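Local coordinates for hydrogenase maturation factor (Thermoanaerobacter tengcongensis, PDB 3VTH), which probably transfers the carbamoyl group of carbamoyl phosphate, with use of ATP, to the C-terminal cysteine of HypE during [NiFe]-hydrogenase maturation, at residues N411-T416 with N437-Q442; A421-H426 with G736-Q741; K550-A555 with D579-Q584; G557-N562 with K567-Q572. One frame throughout, in Å; residues are numbered along the deposited sequence.

Contact 1. Residues N411-T416 with N437-Q442; sequences NTFCMT and NYYIEQ
The Tyr439 ring takes the amide of Asn411 at its edge, near the ring plane. The amide and ring planes stand 79° apart. Asn411 CG lies 3.7 Å from Tyr439 CE2. On the other ring, Phe413 receives Gln442 CB at its edge and in its plane; Phe413 CE2 is 3.8 Å from Gln442 CB. Phe413 CZ also comes within 3.5 Å of Gln442 O. Phe413 and Tyr439 run past each other in opposite directions, 4.1 Å apart at Phe413 CD2 and Tyr439 CE2. The Phe413 ring gets there because CG sits between the backbone N and the carbonyl carbon (chi1 59°), which turns it toward the helix. No hydrogen bond joins the two segments. The Tyr439 hydroxyl is bonded instead to the backbone O of Val405. An alanine at Asn411 is likely to open a gap at the edge of Tyr439 and leave that ring less firmly placed. The contact lays helix 433-449 against the chain entering strand 414-417, in the Kae1-like domain. Phe413 also packs edge-to-face with Tyr446 of that helix, and Tyr439 touches Ser467 on helix 466-473.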
loop_
_atom_site.group_PDB
_atom_site.type_symbol
_atom_site.label_atom_id
_atom_site.label_comp_id
_atom_site.label_asym_id
_atom_site.label_seq_id
_atom_site.Cartn_x
_atom_site.Cartn_y
_atom_site.Cartn_z
ATOM N N ASN A 411 -8.628 -4.293 2.964
ATOM C CA ASN A 411 -8.874 -5.084 1.770
ATOM C C ASN A 411 -8.204 -4.540 0.501
ATOM O O ASN A 411 -8.176 -3.332 0.274
ATOM C CB ASN A 411 -10.372 -5.266 1.558
ATOM C CG ASN A 411 -10.686 -5.995 0.250
ATOM O OD1 ASN A 411 -10.919 -7.214 0.227
ATOM N ND2 ASN A 411 -10.665 -5.260 -0.833
ATOM N N THR A 412 -7.652 -5.456 -0.304
ATOM C CA THR A 412 -7.431 -5.216 -1.715
ATOM C C THR A 412 -7.979 -6.452 -2.435
ATOM O O THR A 412 -8.113 -7.521 -1.829
ATOM C CB THR A 412 -5.932 -5.098 -2.065
ATOM O OG1 THR A 412 -5.263 -6.296 -1.647
ATOM C CG2 THR A 412 -5.286 -3.858 -1.390
ATOM N N PHE A 413 -8.272 -6.290 -3.722
ATOM C CA PHE A 413 -8.549 -7.409 -4.607
ATOM C C PHE A 413 -7.440 -7.463 -5.652
ATOM O O PHE A 413 -6.676 -6.511 -5.786
ATOM C CB PHE A 413 -9.940 -7.267 -5.258
ATOM C CG PHE A 413 -10.110 -6.013 -6.079
ATOM C CD1 PHE A 413 -9.668 -5.962 -7.398
ATOM C CD2 PHE A 413 -10.728 -4.886 -5.532
ATOM C CE1 PHE A 413 -9.832 -4.789 -8.184
ATOM C CE2 PHE A 413 -10.904 -3.713 -6.301
ATOM C CZ PHE A 413 -10.459 -3.665 -7.621
ATOM N N CYS A 414 -7.310 -8.594 -6.350
ATOM C CA CYS A 414 -6.266 -8.744 -7.366
ATOM C C CYS A 414 -6.838 -9.460 -8.585
ATOM O O CYS A 414 -7.586 -10.420 -8.425
ATOM C CB CYS A 414 -5.066 -9.507 -6.778
ATOM S SG CYS A 414 -3.680 -9.767 -7.905
ATOM N N MET A 415 -6.520 -8.967 -9.787
ATOM C CA MET A 415 -6.956 -9.587 -11.049
ATOM C C MET A 415 -5.752 -9.905 -11.909
ATOM O O MET A 415 -4.898 -9.043 -12.130
ATOM C CB MET A 415 -7.807 -8.623 -11.887
ATOM C CG MET A 415 -9.049 -8.135 -11.237
ATOM S SD MET A 415 -9.752 -6.775 -12.209
ATOM C CE MET A 415 -11.120 -6.471 -11.100
ATOM N N THR A 416 -5.702 -11.117 -12.441
ATOM C CA THR A 416 -4.574 -11.505 -13.266
ATOM C C THR A 416 -4.913 -11.402 -14.748
ATOM O O THR A 416 -6.062 -11.596 -15.151
ATOM C CB THR A 416 -4.122 -12.953 -12.982
ATOM O OG1 THR A 416 -5.227 -13.841 -13.163
ATOM C CG2 THR A 416 -3.602 -13.062 -11.556
ATOM N N ASN A 437 -19.860 -1.044 -1.115
ATOM C CA ASN A 437 -20.292 -0.429 -2.383
ATOM C C ASN A 437 -19.110 0.080 -3.202
ATOM O O ASN A 437 -19.063 -0.097 -4.420
ATOM C CB ASN A 437 -21.286 0.717 -2.152
ATOM C CG ASN A 437 -22.636 0.240 -1.671
ATOM O OD1 ASN A 437 -23.446 1.038 -1.194
ATOM N ND2 ASN A 437 -22.896 -1.061 -1.792
ATOM N N TYR A 438 -18.168 0.709 -2.509
ATOM C CA TYR A 438 -16.934 1.219 -3.089
ATOM C C TYR A 438 -16.024 0.098 -3.619
ATOM O O TYR A 438 -15.527 0.173 -4.752
ATOM C CB TYR A 438 -16.223 2.059 -2.043
ATOM C CG TYR A 438 -14.823 2.510 -2.380
ATOM C CD1 TYR A 438 -13.794 2.336 -1.458
ATOM C CD2 TYR A 438 -14.519 3.130 -3.604
ATOM C CE1 TYR A 438 -12.493 2.761 -1.732
ATOM C CE2 TYR A 438 -13.198 3.538 -3.897
ATOM C CZ TYR A 438 -12.204 3.362 -2.956
ATOM O OH TYR A 438 -10.906 3.774 -3.193
ATOM N N TYR A 439 -15.824 -0.933 -2.805
ATOM C CA TYR A 439 -15.172 -2.159 -3.254
ATOM C C TYR A 439 -15.782 -2.681 -4.558
ATOM O O TYR A 439 -15.069 -2.918 -5.518
ATOM C CB TYR A 439 -15.309 -3.194 -2.146
ATOM C CG TYR A 439 -14.848 -4.596 -2.418
ATOM C CD1 TYR A 439 -15.774 -5.596 -2.686
ATOM C CD2 TYR A 439 -13.505 -4.948 -2.314
ATOM C CE1 TYR A 439 -15.376 -6.922 -2.865
ATOM C CE2 TYR A 439 -13.088 -6.275 -2.499
ATOM C CZ TYR A 439 -14.044 -7.258 -2.784
ATOM O OH TYR A 439 -13.683 -8.584 -2.970
ATOM N N ILE A 440 -17.103 -2.835 -4.583
ATOM C CA ILE A 440 -17.814 -3.381 -5.753
ATOM C C ILE A 440 -17.572 -2.568 -7.008
ATOM O O ILE A 440 -17.313 -3.134 -8.069
ATOM C CB ILE A 440 -19.347 -3.514 -5.509
ATOM C CG1 ILE A 440 -19.625 -4.643 -4.527
ATOM C CG2 ILE A 440 -20.102 -3.766 -6.823
ATOM C CD1 ILE A 440 -18.760 -5.851 -4.735
ATOM N N GLU A 441 -17.638 -1.245 -6.871
ATOM C CA GLU A 441 -17.434 -0.321 -7.980
ATOM C C GLU A 441 -15.986 -0.326 -8.488
ATOM O O GLU A 441 -15.743 -0.154 -9.685
ATOM C CB GLU A 441 -17.850 1.111 -7.594
ATOM C CG GLU A 441 -16.696 2.011 -7.030
ATOM C CD GLU A 441 -16.916 3.516 -7.245
ATOM O OE1 GLU A 441 -17.897 3.899 -7.933
ATOM O OE2 GLU A 441 -16.106 4.326 -6.723
ATOM N N GLN A 442 -15.026 -0.490 -7.580
ATOM C CA GLN A 442 -13.632 -0.568 -7.983
ATOM C C GLN A 442 -13.353 -1.852 -8.751
ATOM O O GLN A 442 -12.608 -1.836 -9.728
ATOM C CB GLN A 442 -12.695 -0.402 -6.780
ATOM C CG GLN A 442 -12.657 1.041 -6.262
ATOM C CD GLN A 442 -12.415 2.064 -7.367
ATOM O OE1 GLN A 442 -11.309 2.175 -7.901
ATOM N NE2 GLN A 442 -13.455 2.815 -7.717
#

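Contact 2. Residues A421-H426 with G736-Q741; sequences AFISHH and GISLGQ
Ile423 reaches Ser738 and Leu739 through one branch. At CB the chain divides, and CG1 lies opposite the backbone N (chi1 -174°), which sends it toward the helix. CG1 meets Ser738 OG at 3.5 Å. One bond further, CD1 rests against the same hydroxyl oxygen and comes to 4.2 Å from Leu739 CB. The Ile423 and Leu739 side chains cross at about a right angle. This is strand-on-helix packing between the two subdomains of the Kae1-like region, which belongs to the actin-like ATPase clan. Strand 421-423 and helix 737-741 run nearly antiparallel, at 155°, with their axes 9.1 Å apart. Two residues before Ile423, Ala421 also points its CB at the helix and meets Leu739 CD1 at 3.5 Å. Phe422 between them is the centre of an inverse gamma turn and points away. The Ser738 hydroxyl is hydrogen-bonded to Thr412 OG1, so this polar atom is satisfied although buried against the Ile423 side chain. Leu739 also touches Ala493 of helix 483-494, the helix that carries the iron ligands His483 and His487.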
loop_
_atom_site.group_PDB
_atom_site.type_symbol
_atom_site.label_atom_id
_atom_site.label_comp_id
_atom_site.label_asym_id
_atom_site.label_seq_id
_atom_site.Cartn_x
_atom_site.Cartn_y
_atom_site.Cartn_z
ATOM N N ALA A 421 -0.184 -9.310 -12.260
ATOM C CA ALA A 421 -1.146 -9.381 -11.171
ATOM C C ALA A 421 -1.468 -7.921 -10.837
ATOM O O ALA A 421 -0.641 -7.209 -10.269
ATOM C CB ALA A 421 -0.548 -10.104 -9.964
ATOM N N PHE A 422 -2.630 -7.476 -11.294
ATOM C CA PHE A 422 -3.119 -6.140 -11.022
ATOM C C PHE A 422 -3.766 -6.153 -9.649
ATOM O O PHE A 422 -4.969 -6.426 -9.526
ATOM C CB PHE A 422 -4.157 -5.736 -12.066
ATOM C CG PHE A 422 -3.576 -5.478 -13.431
ATOM C CD1 PHE A 422 -2.887 -4.290 -13.696
ATOM C CD2 PHE A 422 -3.725 -6.413 -14.453
ATOM C CE1 PHE A 422 -2.337 -4.041 -14.979
ATOM C CE2 PHE A 422 -3.197 -6.176 -15.728
ATOM C CZ PHE A 422 -2.503 -4.994 -15.996
ATOM N N ILE A 423 -2.965 -5.914 -8.619
ATOM C CA ILE A 423 -3.506 -5.786 -7.269
ATOM C C ILE A 423 -4.068 -4.350 -7.104
ATOM O O ILE A 423 -3.436 -3.353 -7.507
ATOM C CB ILE A 423 -2.450 -6.150 -6.179
ATOM C CG1 ILE A 423 -3.093 -6.152 -4.779
ATOM C CG2 ILE A 423 -1.243 -5.201 -6.246
ATOM C CD1 ILE A 423 -2.195 -6.751 -3.642
ATOM N N SER A 424 -5.273 -4.246 -6.564
ATOM C CA SER A 424 -5.930 -2.950 -6.471
ATOM C C SER A 424 -5.242 -2.106 -5.426
ATOM O O SER A 424 -4.558 -2.625 -4.527
ATOM C CB SER A 424 -7.400 -3.123 -6.086
ATOM O OG SER A 424 -7.562 -3.417 -4.698
ATOM N N HIS A 425 -5.433 -0.800 -5.533
ATOM C CA HIS A 425 -5.076 0.080 -4.442
ATOM C C HIS A 425 -5.872 -0.302 -3.193
ATOM O O HIS A 425 -6.923 -0.930 -3.283
ATOM C CB HIS A 425 -5.329 1.541 -4.816
ATOM C CG HIS A 425 -6.771 1.883 -5.074
ATOM N ND1 HIS A 425 -7.401 1.624 -6.276
ATOM C CD2 HIS A 425 -7.691 2.513 -4.297
ATOM C CE1 HIS A 425 -8.648 2.065 -6.222
ATOM N NE2 HIS A 425 -8.849 2.607 -5.034
ATOM N N HIS A 426 -5.339 0.082 -2.037
ATOM C CA HIS A 426 -6.022 -0.075 -0.748
ATOM C C HIS A 426 -7.490 0.339 -0.832
ATOM O O HIS A 426 -7.807 1.462 -1.256
ATOM C CB HIS A 426 -5.306 0.814 0.270
ATOM C CG HIS A 426 -5.972 0.874 1.608
ATOM N ND1 HIS A 426 -6.737 1.949 2.012
ATOM C CD2 HIS A 426 -5.965 0.008 2.644
ATOM C CE1 HIS A 426 -7.173 1.745 3.243
ATOM N NE2 HIS A 426 -6.704 0.581 3.655
ATOM N N GLY A 736 -2.020 -7.543 1.503
ATOM C CA GLY A 736 -1.310 -8.411 0.544
ATOM C C GLY A 736 -2.005 -9.737 0.221
ATOM O O GLY A 736 -1.610 -10.421 -0.709
ATOM N N ILE A 737 -3.066 -10.077 0.955
ATOM C CA ILE A 737 -3.732 -11.391 0.842
ATOM C C ILE A 737 -4.201 -11.722 -0.596
ATOM O O ILE A 737 -4.024 -12.834 -1.054
ATOM C CB ILE A 737 -4.917 -11.464 1.840
ATOM C CG1 ILE A 737 -4.405 -11.692 3.283
ATOM C CG2 ILE A 737 -5.963 -12.473 1.438
ATOM C CD1 ILE A 737 -3.861 -13.106 3.576
ATOM N N SER A 738 -4.779 -10.744 -1.292
ATOM C CA SER A 738 -5.302 -10.981 -2.641
ATOM C C SER A 738 -4.241 -11.448 -3.645
ATOM O O SER A 738 -4.538 -12.237 -4.531
ATOM C CB SER A 738 -6.031 -9.737 -3.153
ATOM O OG SER A 738 -5.098 -8.682 -3.360
ATOM N N LEU A 739 -3.003 -10.973 -3.515
ATOM C CA LEU A 739 -1.928 -11.441 -4.393
ATOM C C LEU A 739 -1.610 -12.931 -4.160
ATOM O O LEU A 739 -1.430 -13.697 -5.127
ATOM C CB LEU A 739 -0.674 -10.581 -4.248
ATOM C CG LEU A 739 0.530 -11.023 -5.082
ATOM C CD1 LEU A 739 0.245 -10.930 -6.642
ATOM C CD2 LEU A 739 1.767 -10.242 -4.713
ATOM N N GLY A 740 -1.559 -13.331 -2.886
ATOM C CA GLY A 740 -1.359 -14.735 -2.528
ATOM C C GLY A 740 -2.488 -15.631 -3.018
ATOM O O GLY A 740 -2.223 -16.699 -3.593
ATOM N N GLN A 741 -3.740 -15.202 -2.804
ATOM C CA GLN A 741 -4.900 -15.943 -3.315
ATOM C C GLN A 741 -4.801 -16.125 -4.822
ATOM O O GLN A 741 -5.111 -17.197 -5.338
ATOM C CB GLN A 741 -6.221 -15.223 -3.025
ATOM C CG GLN A 741 -6.598 -15.078 -1.549
ATOM C CD GLN A 741 -7.780 -14.140 -1.351
ATOM O OE1 GLN A 741 -8.007 -13.222 -2.157
ATOM N NE2 GLN A 741 -8.533 -14.350 -0.255
#

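Contact 3. Residues K550-A555 with D579-Q584; sequences KIYRTA and DIILKQ
Ile581 packs closely on Arg553. Its CD1 lies 3.8 Å from Arg553 CG, and its CG1 sits over one face of the guanidinium, 3.9 Å above the plane and offset toward the rim. The arginine chain bends at chi3 (62°), which turns a face of the guanidinium to Ile581 CG1. Tyr552 adds a lighter touch, with CE2 4.4 Å from Ile581 CD1. The Gln584 side is looser and partly exposed. Its OE1 stays 3.8 Å from Arg553 NH2, and no hydrogen bond forms across the contact. Arg553 NH2 is instead bonded to the backbone O of Pro542, and Ile581 also touches Pro542. A leucine in place of Arg553 would probably leave that carbonyl without its donor and take the flat face away from Ile581. The axes of 551-555 and 579-584 are 11.4 Å apart and cross at -51°, a spacing bridged by Arg553 reaching to Ile581. This is plain helix-on-helix packing between helices 551-559 and 575-587 of the second Kae1-like subdomain, away from the metal and nucleotide sites.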
loop_
_atom_site.group_PDB
_atom_site.type_symbol
_atom_site.label_atom_id
_atom_site.label_comp_id
_atom_site.label_asym_id
_atom_site.label_seq_id
_atom_site.Cartn_x
_atom_site.Cartn_y
_atom_site.Cartn_z
ATOM N N LYS A 550 -11.520 -4.998 24.086
ATOM C CA LYS A 550 -11.344 -5.172 25.534
ATOM C C LYS A 550 -10.293 -6.258 25.794
ATOM O O LYS A 550 -10.626 -7.406 26.097
ATOM C CB LYS A 550 -12.676 -5.492 26.219
ATOM C CG LYS A 550 -13.688 -4.343 26.177
ATOM C CD LYS A 550 -14.675 -4.428 27.314
ATOM C CE LYS A 550 -15.338 -3.080 27.573
ATOM N NZ LYS A 550 -15.516 -2.838 29.042
ATOM N N ILE A 551 -9.023 -5.883 25.659
ATOM C CA ILE A 551 -7.934 -6.857 25.626
ATOM C C ILE A 551 -7.631 -7.542 26.959
ATOM O O ILE A 551 -6.947 -8.560 26.977
ATOM C CB ILE A 551 -6.624 -6.290 25.003
ATOM C CG1 ILE A 551 -5.963 -5.265 25.925
ATOM C CG2 ILE A 551 -6.891 -5.717 23.595
ATOM C CD1 ILE A 551 -4.583 -4.821 25.427
ATOM N N TYR A 552 -8.126 -6.998 28.069
ATOM C CA TYR A 552 -8.001 -7.729 29.330
ATOM C C TYR A 552 -8.766 -9.062 29.254
ATOM O O TYR A 552 -8.394 -10.021 29.917
ATOM C CB TYR A 552 -8.429 -6.886 30.542
ATOM C CG TYR A 552 -9.878 -6.447 30.515
ATOM C CD1 TYR A 552 -10.260 -5.266 29.870
ATOM C CD2 TYR A 552 -10.871 -7.209 31.147
ATOM C CE1 TYR A 552 -11.598 -4.860 29.848
ATOM C CE2 TYR A 552 -12.205 -6.811 31.133
ATOM C CZ TYR A 552 -12.561 -5.640 30.484
ATOM O OH TYR A 552 -13.881 -5.248 30.464
ATOM N N ARG A 553 -9.809 -9.118 28.416
ATOM C CA ARG A 553 -10.544 -10.360 28.150
ATOM C C ARG A 553 -9.691 -11.369 27.391
ATOM O O ARG A 553 -9.788 -12.579 27.608
ATOM C CB ARG A 553 -11.815 -10.077 27.351
ATOM C CG ARG A 553 -12.856 -9.209 28.072
ATOM C CD ARG A 553 -14.026 -8.884 27.142
ATOM N NE ARG A 553 -14.759 -10.078 26.708
ATOM C CZ ARG A 553 -15.967 -10.433 27.147
ATOM N NH1 ARG A 553 -16.621 -9.688 28.035
ATOM N NH2 ARG A 553 -16.533 -11.540 26.688
ATOM N N THR A 554 -8.859 -10.864 26.487
ATOM C CA THR A 554 -7.922 -11.711 25.774
ATOM C C THR A 554 -6.916 -12.284 26.758
ATOM O O THR A 554 -6.634 -13.481 26.728
ATOM C CB THR A 554 -7.186 -10.946 24.648
ATOM O OG1 THR A 554 -8.119 -10.653 23.611
ATOM C CG2 THR A 554 -6.063 -11.802 24.063
ATOM N N ALA A 555 -6.393 -11.436 27.643
ATOM C CA ALA A 555 -5.455 -11.904 28.663
ATOM C C ALA A 555 -6.081 -12.978 29.560
ATOM O O ALA A 555 -5.437 -13.976 29.876
ATOM C CB ALA A 555 -4.931 -10.743 29.501
ATOM N N ASP A 579 -16.341 -13.010 36.947
ATOM C CA ASP A 579 -17.127 -14.232 37.139
ATOM C C ASP A 579 -17.783 -14.674 35.825
ATOM O O ASP A 579 -17.718 -15.846 35.442
ATOM C CB ASP A 579 -18.203 -13.986 38.199
ATOM C CG ASP A 579 -18.934 -15.260 38.608
ATOM O OD1 ASP A 579 -18.275 -16.181 39.149
ATOM O OD2 ASP A 579 -20.175 -15.325 38.413
ATOM N N ILE A 580 -18.399 -13.721 35.138
ATOM C CA ILE A 580 -19.126 -13.997 33.911
ATOM C C ILE A 580 -18.193 -14.466 32.805
ATOM O O ILE A 580 -18.471 -15.467 32.120
ATOM C CB ILE A 580 -19.966 -12.770 33.498
ATOM C CG1 ILE A 580 -21.100 -12.578 34.518
ATOM C CG2 ILE A 580 -20.480 -12.908 32.064
ATOM C CD1 ILE A 580 -21.879 -11.277 34.389
ATOM N N ILE A 581 -17.077 -13.759 32.639
ATOM C CA ILE A 581 -16.091 -14.123 31.627
ATOM C C ILE A 581 -15.599 -15.558 31.849
ATOM O O ILE A 581 -15.580 -16.355 30.913
ATOM C CB ILE A 581 -14.890 -13.136 31.600
ATOM C CG1 ILE A 581 -15.325 -11.784 31.031
ATOM C CG2 ILE A 581 -13.711 -13.704 30.769
ATOM C CD1 ILE A 581 -14.326 -10.644 31.268
ATOM N N LEU A 582 -15.200 -15.879 33.077
ATOM C CA LEU A 582 -14.687 -17.215 33.383
ATOM C C LEU A 582 -15.751 -18.317 33.193
ATOM O O LEU A 582 -15.438 -19.414 32.705
ATOM C CB LEU A 582 -14.075 -17.280 34.784
ATOM C CG LEU A 582 -12.869 -16.358 35.062
ATOM C CD1 LEU A 582 -12.240 -16.676 36.420
ATOM C CD2 LEU A 582 -11.834 -16.438 33.944
ATOM N N LYS A 583 -16.995 -18.009 33.546
ATOM C CA LYS A 583 -18.097 -18.942 33.335
ATOM C C LYS A 583 -18.387 -19.181 31.859
ATOM O O LYS A 583 -18.634 -20.315 31.466
ATOM C CB LYS A 583 -19.359 -18.494 34.083
ATOM C CG LYS A 583 -19.320 -18.824 35.559
ATOM C CD LYS A 583 -20.521 -18.230 36.295
ATOM C CE LYS A 583 -20.849 -19.003 37.549
ATOM N NZ LYS A 583 -20.037 -18.593 38.720
ATOM N N GLN A 584 -18.348 -18.117 31.055
ATOM C CA GLN A 584 -18.541 -18.208 29.612
ATOM C C GLN A 584 -17.485 -19.101 28.953
ATOM O O GLN A 584 -17.819 -19.961 28.143
ATOM C CB GLN A 584 -18.547 -16.817 28.964
ATOM C CG GLN A 584 -19.791 -15.997 29.295
ATOM C CD GLN A 584 -19.809 -14.632 28.646
ATOM O OE1 GLN A 584 -18.830 -14.207 28.029
ATOM N NE2 GLN A 584 -20.932 -13.935 28.776
#

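Contact 4. Residues G557-N562 with K567-Q572; sequences GFIFDN and KNFVEQ
Ile559 makes the contact from the 557-562 side, meeting Phe569 and Val570. Before it, Gly557 lies within helix 551-559, and Phe558 turns to other neighbours, touching helices 597-607 and 649-662. Ile559 follows and points toward helix 567-572. With chi1 at 67°, CG1 is flanked by both main-chain neighbours of CA, and the extended CD1 reaches the partner helix. CD1 is 4.0 Å from Phe569 CD2 and 3.9 Å from Val570 CG1. It thus touches two successive residues at once. The segments belong to two consecutive helices, 551-559 and 567-572, joined by a short connection in the second Kae1-like subdomain. The contact is wholly apolar and small, and the nearest CA atoms, those of Ile559 and Val570, are 9.8 Å apart. Further along, Asn562 N gives a backbone hydrogen bond to Ile559 O (2.9 Å). On the second helix, Phe569 packs on Leu607 of helix 597-607, while Val570 reaches Ile563 in the connection.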
loop_
_atom_site.group_PDB
_atom_site.type_symbol
_atom_site.label_atom_id
_atom_site.label_comp_id
_atom_site.label_asym_id
_atom_site.label_seq_id
_atom_site.Cartn_x
_atom_site.Cartn_y
_atom_site.Cartn_z
ATOM N N GLY A 557 -8.510 -15.062 28.830
ATOM C CA GLY A 557 -8.504 -16.254 27.992
ATOM C C GLY A 557 -7.160 -16.974 28.012
ATOM O O GLY A 557 -7.110 -18.192 28.186
ATOM N N PHE A 558 -6.069 -16.231 27.859
ATOM C CA PHE A 558 -4.728 -16.845 27.814
ATOM C C PHE A 558 -4.333 -17.484 29.151
ATOM O O PHE A 558 -3.542 -18.445 29.173
ATOM C CB PHE A 558 -3.662 -15.829 27.363
ATOM C CG PHE A 558 -3.483 -15.754 25.862
ATOM C CD1 PHE A 558 -2.261 -16.072 25.275
ATOM C CD2 PHE A 558 -4.552 -15.420 25.032
ATOM C CE1 PHE A 558 -2.088 -16.018 23.870
ATOM C CE2 PHE A 558 -4.392 -15.361 23.642
ATOM C CZ PHE A 558 -3.149 -15.673 23.062
ATOM N N ILE A 559 -4.890 -16.960 30.248
ATOM C CA ILE A 559 -4.538 -17.444 31.592
ATOM C C ILE A 559 -5.652 -18.240 32.278
ATOM O O ILE A 559 -5.540 -18.541 33.467
ATOM C CB ILE A 559 -4.086 -16.282 32.528
ATOM C CG1 ILE A 559 -5.246 -15.314 32.834
ATOM C CG2 ILE A 559 -2.868 -15.586 31.928
ATOM C CD1 ILE A 559 -4.970 -14.304 33.987
ATOM N N PHE A 560 -6.706 -18.593 31.530
ATOM C CA PHE A 560 -7.947 -19.150 32.111
ATOM C C PHE A 560 -7.750 -20.323 33.079
ATOM O O PHE A 560 -8.459 -20.435 34.088
ATOM C CB PHE A 560 -8.950 -19.530 31.010
ATOM C CG PHE A 560 -8.708 -20.891 30.392
ATOM C CD1 PHE A 560 -9.550 -21.965 30.697
ATOM C CD2 PHE A 560 -7.635 -21.105 29.522
ATOM C CE1 PHE A 560 -9.332 -23.232 30.131
ATOM C CE2 PHE A 560 -7.410 -22.375 28.946
ATOM C CZ PHE A 560 -8.257 -23.429 29.246
ATOM N N ASP A 561 -6.797 -21.197 32.778
ATOM C CA ASP A 561 -6.619 -22.411 33.591
ATOM C C ASP A 561 -5.524 -22.269 34.647
ATOM O O ASP A 561 -5.085 -23.260 35.221
ATOM C CB ASP A 561 -6.325 -23.619 32.692
ATOM C CG ASP A 561 -5.129 -23.394 31.785
ATOM O OD1 ASP A 561 -4.495 -22.321 31.876
ATOM O OD2 ASP A 561 -4.825 -24.284 30.970
ATOM N N ASN A 562 -5.071 -21.038 34.881
ATOM C CA ASN A 562 -4.041 -20.782 35.892
ATOM C C ASN A 562 -4.261 -19.409 36.530
ATOM O O ASN A 562 -3.319 -18.682 36.832
ATOM C CB ASN A 562 -2.643 -20.925 35.260
ATOM C CG ASN A 562 -1.514 -20.881 36.290
ATOM O OD1 ASN A 562 -0.412 -20.406 35.996
ATOM N ND2 ASN A 562 -1.786 -21.367 37.494
ATOM N N LYS A 567 -2.763 -12.952 40.365
ATOM C CA LYS A 567 -3.620 -12.264 41.338
ATOM C C LYS A 567 -3.811 -10.763 41.096
ATOM O O LYS A 567 -4.947 -10.300 41.013
ATOM C CB LYS A 567 -3.112 -12.520 42.764
ATOM C CG LYS A 567 -3.812 -11.725 43.873
ATOM C CD LYS A 567 -3.204 -12.066 45.251
ATOM C CE LYS A 567 -3.863 -11.302 46.402
ATOM N NZ LYS A 567 -3.405 -9.884 46.496
ATOM N N ASN A 568 -2.705 -10.020 40.999
ATOM C CA ASN A 568 -2.732 -8.557 40.873
ATOM C C ASN A 568 -3.488 -8.104 39.621
ATOM O O ASN A 568 -4.274 -7.151 39.678
ATOM C CB ASN A 568 -1.304 -7.990 40.840
ATOM C CG ASN A 568 -1.257 -6.490 41.091
ATOM O OD1 ASN A 568 -1.517 -6.028 42.202
ATOM N ND2 ASN A 568 -0.901 -5.724 40.070
ATOM N N PHE A 569 -3.230 -8.776 38.497
ATOM C CA PHE A 569 -3.974 -8.533 37.272
ATOM C C PHE A 569 -5.470 -8.855 37.415
ATOM O O PHE A 569 -6.314 -8.019 37.090
ATOM C CB PHE A 569 -3.379 -9.306 36.080
ATOM C CG PHE A 569 -4.221 -9.227 34.844
ATOM C CD1 PHE A 569 -4.212 -8.076 34.054
ATOM C CD2 PHE A 569 -5.043 -10.292 34.478
ATOM C CE1 PHE A 569 -5.007 -7.977 32.916
ATOM C CE2 PHE A 569 -5.837 -10.216 33.325
ATOM C CZ PHE A 569 -5.825 -9.050 32.546
ATOM N N VAL A 570 -5.802 -10.061 37.874
ATOM C CA VAL A 570 -7.216 -10.466 37.928
ATOM C C VAL A 570 -8.037 -9.618 38.919
ATOM O O VAL A 570 -9.196 -9.307 38.667
ATOM C CB VAL A 570 -7.423 -12.007 38.181
ATOM C CG1 VAL A 570 -6.677 -12.846 37.138
ATOM C CG2 VAL A 570 -6.979 -12.400 39.555
ATOM N N GLU A 571 -7.416 -9.220 40.028
ATOM C CA GLU A 571 -8.080 -8.365 41.019
ATOM C C GLU A 571 -8.520 -6.998 40.509
ATOM O O GLU A 571 -9.443 -6.409 41.071
ATOM C CB GLU A 571 -7.210 -8.203 42.258
ATOM C CG GLU A 571 -7.342 -9.369 43.207
ATOM C CD GLU A 571 -6.545 -9.185 44.481
ATOM O OE1 GLU A 571 -5.580 -8.379 44.486
ATOM O OE2 GLU A 571 -6.884 -9.856 45.478
ATOM N N GLN A 572 -7.862 -6.515 39.450
ATOM C CA GLN A 572 -8.193 -5.243 38.807
ATOM C C GLN A 572 -9.447 -5.364 37.952
ATOM O O GLN A 572 -10.092 -4.359 37.652
ATOM C CB GLN A 572 -7.054 -4.772 37.894
ATOM C CG GLN A 572 -5.793 -4.274 38.606
ATOM C CD GLN A 572 -4.706 -3.877 37.609
ATOM O OE1 GLN A 572 -4.666 -2.740 37.131
ATOM N NE2 GLN A 572 -3.825 -4.819 37.287
#

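From the N terminus, 411-416 comes first, and contact 1 closes a short loop at 437-442. Segment 421-426 lies inside that loop, but contact 2 finds its partner only at 736-741, so contacts 1 and 2 cross. They touch through the neighbouring strands 414-417 and 420-423, where Met415 pairs with Phe422. Contact 2 joins the first Kae1-like subdomain to helix 737-749 of the second. Contacts 3 and 4 are nested within its long loop, and contact 4 is nested within contact 3. Both use helix 551-559 and touch where Ala555 meets Phe569. Their helical cluster lies far off, its nearest atoms about 20 Å from those of contact 2.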